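Probable protein phosphatase 2C 50 (Oryza sativa subsp. japonica, PDB 5ZCG) is probably a magnesium-dependent protein phosphatase of the PP2C family, removing phosphate groups from serine and threonine residues of other proteins. Local coordinates at residues Asn257-Ala260 against Cys261-Arg265. The protein carries 5 engineered substitutions. Numbering follows the deposited sequence.
Sequences NEEA and CKVAR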
ATOM      1  N   ASN A 257      -8.304  13.607  14.458  1.00 37.56           N
ATOM      2  CA  ASN A 257      -7.731  14.832  13.899  1.00 38.64           C
ATOM      3  C   ASN A 257      -7.656  15.935  14.951  1.00 42.52           C
ATOM      4  O   ASN A 257      -6.652  16.655  15.046  1.00 43.31           O
ATOM      5  CB  ASN A 257      -8.565  15.298  12.703  1.00 38.51           C
ATOM      6  CG  ASN A 257      -8.538  14.319  11.548  1.00 39.53           C
ATOM      7  OD1 ASN A 257      -7.732  13.388  11.521  1.00 37.65           O
ATOM      8  ND2 ASN A 257      -9.425  14.525  10.580  1.00 39.95           N
ATOM      9  N   GLU A 258      -8.708  16.062  15.763  1.00 48.65           N
ATOM     10  CA  GLU A 258      -8.792  17.120  16.764  1.00 51.69           C
ATOM     11  C   GLU A 258      -7.712  16.961  17.830  1.00 49.43           C
ATOM     12  O   GLU A 258      -7.010  17.924  18.172  1.00 51.60           O
ATOM     13  CB  GLU A 258     -10.184  17.105  17.406  1.00 53.86           C
ATOM     14  CG  GLU A 258     -11.365  17.332  16.446  1.00 59.37           C
ATOM     15  CD  GLU A 258     -11.577  16.214  15.418  1.00 61.72           C
ATOM     16  OE1 GLU A 258     -10.954  15.136  15.539  1.00 60.49           O
ATOM     17  OE2 GLU A 258     -12.363  16.428  14.470  1.00 63.00           O
ATOM     18  N   GLU A 259      -7.558  15.744  18.361  1.00 47.06           N
ATOM     19  CA  GLU A 259      -6.555  15.515  19.395  1.00 48.93           C
ATOM     20  C   GLU A 259      -5.150  15.703  18.843  1.00 47.77           C
ATOM     21  O   GLU A 259      -4.286  16.272  19.519  1.00 49.12           O
ATOM     22  CB  GLU A 259      -6.713  14.117  19.992  1.00 52.60           C
ATOM     23  CG  GLU A 259      -5.790  13.861  21.182  1.00 57.95           C
ATOM     24  CD  GLU A 259      -6.160  12.615  21.970  1.00 63.16           C
ATOM     25  OE1 GLU A 259      -6.648  11.636  21.363  1.00 64.09           O
ATOM     26  OE2 GLU A 259      -5.959  12.616  23.202  1.00 67.16           O
ATOM     27  N   ALA A 260      -4.906  15.230  17.616  1.00 43.28           N
ATOM     28  CA  ALA A 260      -3.592  15.399  17.005  1.00 41.21           C
ATOM     29  C   ALA A 260      -3.249  16.872  16.834  1.00 40.62           C
ATOM     30  O   ALA A 260      -2.132  17.297  17.156  1.00 42.94           O
ATOM     31  CB  ALA A 260      -3.540  14.670  15.662  1.00 40.03           C
ATOM     32  N   CYS A 261      -4.202  17.673  16.343  1.00 36.47           N
ATOM     33  CA  CYS A 261      -3.942  19.098  16.159  1.00 36.22           C
ATOM     34  C   CYS A 261      -3.668  19.788  17.490  1.00 40.00           C
ATOM     35  O   CYS A 261      -2.699  20.553  17.622  1.00 46.31           O
ATOM     36  CB  CYS A 261      -5.121  19.753  15.443  1.00 38.08           C
ATOM     37  SG  CYS A 261      -5.176  19.389  13.680  1.00 43.91           S
ATOM     38  N   LYS A 262      -4.517  19.535  18.489  1.00 37.63           N
ATOM     39  CA  LYS A 262      -4.320  20.160  19.796  1.00 41.20           C
ATOM     40  C   LYS A 262      -2.959  19.795  20.379  1.00 39.18           C
ATOM     41  O   LYS A 262      -2.187  20.674  20.787  1.00 39.88           O
ATOM     42  CB  LYS A 262      -5.452  19.753  20.740  1.00 40.28           C
ATOM     43  CG  LYS A 262      -6.789  20.382  20.369  1.00 48.47           C
ATOM     44  CD  LYS A 262      -7.899  20.029  21.349  1.00 58.75           C
ATOM     45  CE  LYS A 262      -9.249  20.481  20.812  1.00 63.56           C
ATOM     46  NZ  LYS A 262      -9.153  21.823  20.157  1.00 64.50           N
ATOM     47  N   VAL A 263      -2.636  18.499  20.393  1.00 34.20           N
ATOM     48  CA  VAL A 263      -1.377  18.044  20.972  1.00 35.60           C
ATOM     49  C   VAL A 263      -0.195  18.669  20.241  1.00 37.21           C
ATOM     50  O   VAL A 263       0.738  19.179  20.868  1.00 40.29           O
ATOM     51  CB  VAL A 263      -1.309  16.504  20.957  1.00 36.18           C
ATOM     52  CG1 VAL A 263       0.121  16.037  21.155  1.00 34.61           C
ATOM     53  CG2 VAL A 263      -2.210  15.920  22.044  1.00 41.88           C
ATOM     54  N   ALA A 264      -0.222  18.664  18.903  1.00 37.30           N
ATOM     55  CA  ALA A 264       0.919  19.175  18.146  1.00 34.86           C
ATOM     56  C   ALA A 264       1.136  20.658  18.406  1.00 34.07           C
ATOM     57  O   ALA A 264       2.262  21.095  18.699  1.00 38.87           O
ATOM     58  CB  ALA A 264       0.716  18.911  16.648  1.00 30.83           C
ATOM     59  N   ARG A 265       0.067  21.455  18.302  1.00 36.99           N
ATOM     60  CA  ARG A 265       0.217  22.896  18.485  1.00 41.80           C
ATOM     61  C   ARG A 265       0.663  23.242  19.903  1.00 43.73           C
ATOM     62  O   ARG A 265       1.581  24.063  20.096  1.00 41.79           O
ATOM     63  CB  ARG A 265      -1.101  23.588  18.136  1.00 44.56           C
ATOM     64  CG  ARG A 265      -1.288  24.948  18.781  1.00 50.91           C
ATOM     65  CD  ARG A 265      -2.690  25.490  18.540  1.00 57.99           C
ATOM     66  NE  ARG A 265      -2.807  26.876  18.984  1.00 64.25           N
ATOM     67  CZ  ARG A 265      -3.010  27.240  20.246  1.00 66.02           C
ATOM     68  NH1 ARG A 265      -3.123  26.318  21.192  1.00 66.84           N
ATOM     69  NH2 ARG A 265      -3.101  28.525  20.567  1.00 66.15           N
TER
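Four consecutive i to i+4 bonds, Cys-261 N to Asn-257 O through Ala-264 N to Ala-260 O, define the first turns of helix 257-274. Cys-261, Lys-262, Val-263 and Ala-264 each bring side-chain carbon or sulfur close to the carbonyl oxygen four residues earlier. Cys-261 turns SG beside its own backbone N (chi1 -76°), which sends the sulfur toward the helix start, where SG lies 3.4 Å from Asn-257 O. Lys-262 makes the same first turn, and its CG passes 3.3 Å from Glu-258 O before the chain runs on extended and bends at its last torsion. In Val-263, chi1 of 163° sets CG1 anti to the backbone N and leaves CG2 beside that N, 3.3 Å from Glu-259 O; Glu-259 CG is a looser neighbour of CG2 at 4.2 Å. Ala-264 brings only CB, 3.3 Å from Ala-260 O. Cys-261 packs on Val-167 and Ile-245, Ala-264 on Cys-243 and Ile-245, and Asn-257 OD1, hydrogen-bonded to Arg-165 NH1, ties the helix start to the same five-stranded sheet. The chemistry thus divides: backbone bonds set the helical spacing, whereas apolar side chains lay this amphipathic helix on one sheet of the PP2C beta-sandwich, alongside helix 291-306, with Glu-258 and Lys-262 exposed.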